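Local coordinates for imelysin-like protein (Psychrobacter arcticus, PDB 3PF0) that is of unknown function but, as an imelysin-like protein of peptidase family M75, may be a metalloendopeptidase, at residues Glu113-Phe117 with Gln229-Leu234; Leu235-Glu239 with Ile340-Lys345. All coordinates share one frame; numbering follows the deposited sequence. Where two conformers were deposited one is given.

Contact 1 of 2, residues Glu113-Phe117 with Gln229-Leu234; sequences EMVNF and QWFNSL
The side-chain amide of Q229 lies parallel to the phenyl ring of F117, the two planes only 6° apart, in an amide-aromatic stack where a loop meets a helix of this all-helical imelysin-like fold. The amide is offset toward the CG-CD2 side of the ring, with NE2 over F117 CB. The loop follows helix 92-112, and the helix is 225-250. Q229 CG adds a CH-pi contact over the ring centre, almost on the normal and 3.8 Å from the F117 centroid, while CD and OE1 reach on across the same face toward CD2. V115 CG1 covers the opposite face nearer its rim, so the phenyl is sandwiched between its own loop and the helix. S233 meets it at the edge, with CB 3.7 Å from F117 CE1.

S233 is also the polar centre of the contact. Its OG stands anti to the backbone N (chi1 -173°), which carries the hydroxyl out to the loop backbone. There N116 N donates to S233 OG over 2.9 Å in a bent bond (137° at the hydrogen), and M114 O lies 2.6 Å from the same oxygen. N116 OD1 lies 2.9 Å from S233 OG.

On the other flank, M114, present as selenomethionine, brings SE to the edge of the W230 indole, a Met-aromatic contact with SE 3.9 Å from CH2. V115 CG2 approaches that edge at neighbouring CZ3. L234 CD1 rests over one indole face, while L234 CD2 packs against M114 CB. W230 is further fixed by a hydrogen bond from NE1 to Y54 OH, and helix 48-84 closes over M114 and V115. Where side chains give way to backbone, one water donates to both carbonyls, 2.8 Å to E113 O and 2.7 Å to S233 O.

Contact 2 of 2, residues Leu235-Glu239 with Ile340-Lys345; sequences LSLVE and ITRLIK
V238 and T341 meet at the apolar centre of an antiparallel helix pair, in which the axes of 235-239 and 340-345 pass 9.8 Å apart at 158°. T341 CG2 rests against both V238 methyls, 3.7 Å from CG1 and from CG2. A chi1 of 52° tucks T341 OG1 back over its own backbone, bonded to T338 O, and turns CG2 across the interface. The I344 and V238 side chains run alongside each other, pointing opposite ways, which brings I344 CD1 to 3.8 Å from V238 CG1; I340 CG2 lies beside the other V238 methyl. Helix 268-283 packs against this cluster through L279 and M283.

Further out, L235 CB touches I344 CG2 at 4.0 Å, and the leucine lies across the K345 chain, nearly perpendicular to it, its methyls against K345 CG. E239 CG still packs on T341 CG2. The polar edge is a salt bridge made by one conformer of E239, and so less certain, since a second conformer was deposited: K345 bends at chi3, and its NZ approaches E239 OE2 nearly along the C-O axis at 3.2 Å.

Both contacts are largely buried and share helix 225-250, consecutive parts of which meet different partners: the loop 113-117 in contact 1 and helix 327-351 in contact 2. Their centres are 11 Å apart, and they touch where L237, on the helix, packs against backbone atoms of E113 and M114. Contact 1 lies closer to the centre of the chain, yet it is the more polar, since the irregular loop offers backbone groups to a serine and a water, and it also carries the aromatic contacts. Contact 2, between two regular helices, relies on aliphatic side chains and confines its charges to its partly exposed edge. Helix 268-283 lies against both, with L279 touching L234, V238 and I340.

Contact 1 of 2, residues Glu113-Phe117 with Gln229-Leu234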
ATOM      1  N   GLU A 113       2.159  -0.096  -2.356  1.00 33.22           N
ATOM      2  CA  GLU A 113       2.915   0.725  -1.399  1.00 33.40           C
ATOM      3  C   GLU A 113       4.249   0.061  -0.968  1.00 37.49           C
ATOM      4  O   GLU A 113       5.029   0.682  -0.242  1.00 38.69           O
ATOM      5  CB  GLU A 113       2.057   1.056  -0.174  1.00 34.72           C
ATOM      6  CG  GLU A 113       1.161   2.258  -0.416  1.00 43.54           C
ATOM      7  CD  GLU A 113       0.269   2.668   0.737  1.00 50.31           C
ATOM      8  OE1 GLU A 113      -0.017   1.816   1.606  1.00 46.04           O
ATOM      9  OE2 GLU A 113      -0.193   3.829   0.742  1.00 41.15           O
HETATM   10  N   MSE A 114       4.530  -1.166  -1.457  1.00 33.01           N
HETATM   11  CA  MSE A 114       5.800  -1.872  -1.228  1.00 32.67           C
HETATM   12  C   MSE A 114       6.963  -1.043  -1.824  1.00 35.89           C
HETATM   13  O   MSE A 114       8.104  -1.227  -1.423  1.00 36.53           O
HETATM   14  CB  MSE A 114       5.757  -3.290  -1.843  1.00 34.60           C
HETATM   15  CG  MSE A 114       5.797  -3.296  -3.372  1.00 41.02           C
HETATM   16 SE   MSE A 114       5.823  -5.059  -4.185  0.75 49.32          SE
HETATM   17  CE  MSE A 114       4.194  -4.940  -5.171  1.00 45.17           C
ATOM     18  N   VAL A 115       6.649  -0.166  -2.808  1.00 32.05           N
ATOM     19  CA  VAL A 115       7.549   0.777  -3.480  1.00 32.71           C
ATOM     20  C   VAL A 115       7.270   2.161  -2.860  1.00 38.48           C
ATOM     21  O   VAL A 115       6.130   2.628  -2.895  1.00 37.89           O
ATOM     22  CB  VAL A 115       7.362   0.745  -5.030  1.00 36.33           C
ATOM     23  CG1 VAL A 115       8.160   1.844  -5.726  1.00 36.23           C
ATOM     24  CG2 VAL A 115       7.739  -0.617  -5.592  1.00 36.42           C
ATOM     25  N   ASN A 116       8.284   2.777  -2.241  1.00 36.41           N
ATOM     26  CA  ASN A 116       8.150   4.084  -1.584  1.00 36.23           C
ATOM     27  C   ASN A 116       8.996   5.155  -2.312  1.00 41.48           C
ATOM     28  O   ASN A 116       9.268   6.221  -1.760  1.00 41.74           O
ATOM     29  CB  ASN A 116       8.563   3.970  -0.100  1.00 35.23           C
ATOM     30  CG  ASN A 116      10.044   3.742   0.122  1.00 49.74           C
ATOM     31  OD1 ASN A 116      10.784   3.320  -0.781  1.00 40.92           O
ATOM     32  ND2 ASN A 116      10.521   4.069   1.320  1.00 39.33           N
ATOM     33  N   PHE A 117       9.389   4.871  -3.556  1.00 38.49           N
ATOM     34  CA  PHE A 117      10.225   5.763  -4.348  1.00 38.24           C
ATOM     35  C   PHE A 117       9.732   5.829  -5.781  1.00 41.64           C
ATOM     36  O   PHE A 117       8.865   5.052  -6.172  1.00 41.05           O
ATOM     37  CB  PHE A 117      11.690   5.266  -4.297  1.00 40.34           C
ATOM     38  CG  PHE A 117      11.904   3.872  -4.847  1.00 40.59           C
ATOM     39  CD1 PHE A 117      11.695   2.751  -4.050  1.00 42.09           C
ATOM     40  CD2 PHE A 117      12.352   3.683  -6.153  1.00 41.51           C
ATOM     41  CE1 PHE A 117      11.881   1.463  -4.564  1.00 42.86           C
ATOM     42  CE2 PHE A 117      12.542   2.394  -6.665  1.00 43.69           C
ATOM     43  CZ  PHE A 117      12.318   1.294  -5.864  1.00 41.56           C
ATOM     44  N   GLN A 229      17.909   0.156  -2.648  1.00 40.27           N
ATOM     45  CA  GLN A 229      16.674   0.932  -2.631  1.00 38.11           C
ATOM     46  C   GLN A 229      15.453   0.031  -2.522  1.00 41.38           C
ATOM     47  O   GLN A 229      14.534   0.363  -1.776  1.00 41.24           O
ATOM     48  CB  GLN A 229      16.556   1.837  -3.876  1.00 38.75           C
ATOM     49  CG  GLN A 229      15.519   2.958  -3.683  1.00 43.01           C
ATOM     50  CD  GLN A 229      15.702   4.164  -4.567  1.00 58.53           C
ATOM     51  OE1 GLN A 229      16.104   4.078  -5.736  1.00 51.84           O
ATOM     52  NE2 GLN A 229      15.326   5.313  -4.041  1.00 51.46           N
ATOM     53  N   TRP A 230      15.438  -1.087  -3.271  1.00 38.02           N
ATOM     54  CA  TRP A 230      14.343  -2.052  -3.299  1.00 36.73           C
ATOM     55  C   TRP A 230      14.089  -2.672  -1.902  1.00 38.98           C
ATOM     56  O   TRP A 230      12.952  -2.642  -1.435  1.00 36.81           O
ATOM     57  CB  TRP A 230      14.619  -3.146  -4.354  1.00 36.16           C
ATOM     58  CG  TRP A 230      13.765  -4.384  -4.251  1.00 37.07           C
ATOM     59  CD1 TRP A 230      14.196  -5.649  -3.994  1.00 40.91           C
ATOM     60  CD2 TRP A 230      12.337  -4.468  -4.396  1.00 36.09           C
ATOM     61  NE1 TRP A 230      13.133  -6.524  -3.992  1.00 40.15           N
ATOM     62  CE2 TRP A 230      11.980  -5.828  -4.240  1.00 40.51           C
ATOM     63  CE3 TRP A 230      11.319  -3.522  -4.620  1.00 36.51           C
ATOM     64  CZ2 TRP A 230      10.652  -6.270  -4.314  1.00 39.18           C
ATOM     65  CZ3 TRP A 230      10.004  -3.959  -4.687  1.00 37.48           C
ATOM     66  CH2 TRP A 230       9.681  -5.320  -4.547  1.00 38.54           C
ATOM     67  N   PHE A 231      15.129  -3.213  -1.242  1.00 36.06           N
ATOM     68  CA  PHE A 231      14.957  -3.854   0.057  1.00 35.75           C
ATOM     69  C   PHE A 231      14.728  -2.844   1.183  1.00 40.55           C
ATOM     70  O   PHE A 231      14.066  -3.185   2.168  1.00 40.04           O
ATOM     71  CB  PHE A 231      16.123  -4.789   0.383  1.00 38.63           C
ATOM     72  CG  PHE A 231      16.026  -6.080  -0.381  1.00 40.03           C
ATOM     73  CD1 PHE A 231      15.152  -7.082   0.024  1.00 42.83           C
ATOM     74  CD2 PHE A 231      16.767  -6.278  -1.540  1.00 42.46           C
ATOM     75  CE1 PHE A 231      15.038  -8.267  -0.703  1.00 43.83           C
ATOM     76  CE2 PHE A 231      16.642  -7.458  -2.274  1.00 45.45           C
ATOM     77  CZ  PHE A 231      15.780  -8.444  -1.849  1.00 43.41           C
ATOM     78  N   ASN A 232      15.222  -1.603   1.033  1.00 37.25           N
ATOM     79  CA  ASN A 232      14.949  -0.579   2.034  1.00 37.66           C
ATOM     80  C   ASN A 232      13.493  -0.133   1.901  1.00 41.86           C
ATOM     81  O   ASN A 232      12.868   0.223   2.898  1.00 42.90           O
ATOM     82  CB  ASN A 232      15.912   0.592   1.931  1.00 38.31           C
ATOM     83  CG  ASN A 232      17.130   0.373   2.781  1.00 54.89           C
ATOM     84  OD1 ASN A 232      17.100   0.580   3.998  1.00 49.58           O
ATOM     85  ND2 ASN A 232      18.196  -0.146   2.178  1.00 41.77           N
ATOM     86  N   SER A 233      12.947  -0.217   0.678  1.00 36.91           N
ATOM     87  CA  SER A 233      11.552   0.087   0.385  1.00 35.55           C
ATOM     88  C   SER A 233      10.661  -0.958   1.064  1.00 40.50           C
ATOM     89  O   SER A 233       9.642  -0.600   1.655  1.00 39.97           O
ATOM     90  CB  SER A 233      11.313   0.102  -1.124  1.00 36.26           C
ATOM     91  OG  SER A 233      10.005   0.553  -1.429  1.00 40.55           O
ATOM     92  N   LEU A 234      11.063  -2.248   0.988  1.00 37.71           N
ATOM     93  CA  LEU A 234      10.335  -3.354   1.609  1.00 37.15           C
ATOM     94  C   LEU A 234      10.406  -3.236   3.118  1.00 41.42           C
ATOM     95  O   LEU A 234       9.395  -3.466   3.790  1.00 41.08           O
ATOM     96  CB  LEU A 234      10.855  -4.726   1.148  1.00 37.62           C
ATOM     97  CG  LEU A 234      10.636  -5.107  -0.324  1.00 41.33           C
ATOM     98  CD1 LEU A 234      11.230  -6.470  -0.611  1.00 42.36           C
ATOM     99  CD2 LEU A 234       9.151  -5.080  -0.710  1.00 40.74           C
TER
HETATM  100  O   HOH W   1       7.335   0.833   1.372  1.00 30.21           O
HETATM  101  O   HOH W   2      13.287   3.499   2.348  1.00 45.45           O

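Contact 2 of 2, residues Leu235-Glu239 with Ile340-Lys345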
ATOM      1  N   LEU A 235      11.577  -2.823   3.649  1.00 38.32           N
ATOM      2  CA  LEU A 235      11.772  -2.614   5.090  1.00 38.44           C
ATOM      3  C   LEU A 235      10.865  -1.466   5.569  1.00 43.66           C
ATOM      4  O   LEU A 235      10.251  -1.590   6.636  1.00 43.46           O
ATOM      5  CB  LEU A 235      13.258  -2.342   5.410  1.00 38.99           C
ATOM      6  CG  LEU A 235      13.639  -1.857   6.828  1.00 43.53           C
ATOM      7  CD1 LEU A 235      13.275  -2.877   7.919  1.00 43.33           C
ATOM      8  CD2 LEU A 235      15.109  -1.510   6.890  1.00 46.68           C
ATOM      9  N   SER A 236      10.773  -0.371   4.762  1.00 40.97           N
ATOM     10  CA  SER A 236       9.941   0.801   5.051  0.50 40.55           C
ATOM     11  C   SER A 236       8.463   0.421   5.115  1.00 43.72           C
ATOM     12  O   SER A 236       7.727   0.990   5.910  1.00 43.73           O
ATOM     13  CB  SER A 236      10.156   1.883   3.996  0.50 44.44           C
ATOM     14  OG  SER A 236       9.395   3.048   4.271  0.50 54.20           O
ATOM     15  N   LEU A 237       8.031  -0.550   4.274  1.00 39.76           N
ATOM     16  CA  LEU A 237       6.641  -1.021   4.224  1.00 37.85           C
ATOM     17  C   LEU A 237       6.196  -1.560   5.595  1.00 42.00           C
ATOM     18  O   LEU A 237       5.146  -1.157   6.089  1.00 40.33           O
ATOM     19  CB  LEU A 237       6.462  -2.107   3.130  1.00 37.13           C
ATOM     20  CG  LEU A 237       5.054  -2.719   2.980  1.00 40.44           C
ATOM     21  CD1 LEU A 237       4.063  -1.717   2.387  1.00 39.15           C
ATOM     22  CD2 LEU A 237       5.090  -3.953   2.120  1.00 43.08           C
ATOM     23  N   VAL A 238       6.999  -2.448   6.202  1.00 40.09           N
ATOM     24  CA  VAL A 238       6.688  -3.070   7.490  1.00 40.53           C
ATOM     25  C   VAL A 238       6.995  -2.086   8.656  1.00 45.51           C
ATOM     26  O   VAL A 238       6.284  -2.127   9.666  1.00 44.80           O
ATOM     27  CB  VAL A 238       7.369  -4.467   7.636  1.00 45.35           C
ATOM     28  CG1 VAL A 238       8.858  -4.417   7.335  1.00 46.40           C
ATOM     29  CG2 VAL A 238       7.088  -5.131   8.987  1.00 45.66           C
ATOM     30  N   GLU A 239       8.008  -1.199   8.511  1.00 43.59           N
ATOM     31  CA  GLU A 239       8.336  -0.236   9.565  0.50 44.24           C
ATOM     32  C   GLU A 239       7.216   0.803   9.724  1.00 47.47           C
ATOM     33  O   GLU A 239       6.761   1.011  10.846  1.00 46.68           O
ATOM     34  CB  GLU A 239       9.694   0.438   9.315  0.50 46.18           C
ATOM     35  CG  GLU A 239      10.717   0.088  10.385  0.50 56.94           C
ATOM     36  CD  GLU A 239      12.184   0.334  10.079  0.50 72.49           C
ATOM     37  OE1 GLU A 239      12.492   1.037   9.089  0.50 43.28           O
ATOM     38  OE2 GLU A 239      13.031  -0.173  10.849  0.50 74.18           O
ATOM     39  N   ILE A 340       9.783  -9.145  12.306  1.00 44.92           N
ATOM     40  CA  ILE A 340      10.006  -9.151  10.853  1.00 43.60           C
ATOM     41  C   ILE A 340      11.021  -8.038  10.489  1.00 47.83           C
ATOM     42  O   ILE A 340      11.948  -8.303   9.728  1.00 48.29           O
ATOM     43  CB  ILE A 340       8.679  -9.053  10.034  1.00 44.63           C
ATOM     44  CG1 ILE A 340       7.853 -10.354  10.176  1.00 45.44           C
ATOM     45  CG2 ILE A 340       8.953  -8.736   8.550  1.00 43.84           C
ATOM     46  CD1 ILE A 340       6.432 -10.302   9.646  1.00 51.07           C
ATOM     47  N   THR A 341      10.872  -6.824  11.059  1.00 44.96           N
ATOM     48  CA  THR A 341      11.802  -5.704  10.810  1.00 44.99           C
ATOM     49  C   THR A 341      13.194  -6.080  11.318  1.00 50.54           C
ATOM     50  O   THR A 341      14.186  -5.780  10.650  1.00 51.00           O
ATOM     51  CB  THR A 341      11.321  -4.381  11.438  1.00 49.45           C
ATOM     52  OG1 THR A 341      11.016  -4.594  12.804  1.00 53.36           O
ATOM     53  CG2 THR A 341      10.111  -3.817  10.760  1.00 44.44           C
ATOM     54  N   ARG A 342      13.255  -6.782  12.471  1.00 47.54           N
ATOM     55  CA  ARG A 342      14.491  -7.268  13.082  1.00 49.06           C
ATOM     56  C   ARG A 342      15.214  -8.206  12.121  1.00 53.70           C
ATOM     57  O   ARG A 342      16.401  -8.008  11.851  1.00 54.66           O
ATOM     58  CB  ARG A 342      14.192  -7.981  14.411  1.00 49.46           C
ATOM     59  CG  ARG A 342      15.440  -8.369  15.208  1.00 59.60           C
ATOM     60  CD  ARG A 342      15.130  -9.275  16.395  1.00 66.69           C
ATOM     61  NE  ARG A 342      14.593 -10.578  15.986  1.00 74.23           N
ATOM     62  CZ  ARG A 342      15.331 -11.614  15.598  1.00 89.27           C
ATOM     63  NH1 ARG A 342      16.656 -11.517  15.552  1.00 75.84           N
ATOM     64  NH2 ARG A 342      14.751 -12.754  15.241  1.00 75.43           N
ATOM     65  N   LEU A 343      14.484  -9.195  11.573  1.00 49.08           N
ATOM     66  CA  LEU A 343      15.020 -10.173  10.637  1.00 49.00           C
ATOM     67  C   LEU A 343      15.492  -9.512   9.336  1.00 51.96           C
ATOM     68  O   LEU A 343      16.509  -9.938   8.795  1.00 53.37           O
ATOM     69  CB  LEU A 343      13.986 -11.270  10.330  1.00 48.59           C
ATOM     70  CG  LEU A 343      13.694 -12.290  11.444  1.00 54.40           C
ATOM     71  CD1 LEU A 343      12.494 -13.128  11.095  1.00 53.42           C
ATOM     72  CD2 LEU A 343      14.888 -13.199  11.719  1.00 59.13           C
ATOM     73  N   ILE A 344      14.790  -8.469   8.850  1.00 45.36           N
ATOM     74  CA  ILE A 344      15.185  -7.789   7.611  1.00 44.19           C
ATOM     75  C   ILE A 344      16.499  -6.999   7.826  1.00 49.44           C
ATOM     76  O   ILE A 344      17.434  -7.142   7.033  1.00 49.95           O
ATOM     77  CB  ILE A 344      14.045  -6.898   7.029  1.00 44.96           C
ATOM     78  CG1 ILE A 344      12.827  -7.761   6.622  1.00 43.86           C
ATOM     79  CG2 ILE A 344      14.548  -6.065   5.827  1.00 45.29           C
ATOM     80  CD1 ILE A 344      11.526  -6.978   6.271  1.00 47.39           C
ATOM     81  N   LYS A 345      16.570  -6.207   8.902  1.00 46.48           N
ATOM     82  CA  LYS A 345      17.714  -5.357   9.231  1.00 47.20           C
ATOM     83  C   LYS A 345      18.974  -6.131   9.648  1.00 53.28           C
ATOM     84  O   LYS A 345      20.075  -5.729   9.263  1.00 54.24           O
ATOM     85  CB  LYS A 345      17.338  -4.385  10.366  1.00 49.44           C
ATOM     86  CG  LYS A 345      16.480  -3.208   9.936  1.00 55.92           C
ATOM     87  CD  LYS A 345      15.558  -2.735  11.056  1.00 63.13           C
ATOM     88  CE  LYS A 345      16.135  -1.633  11.901  1.00 70.82           C
ATOM     89  NZ  LYS A 345      15.175  -1.210  12.950  1.00 79.47           N
TER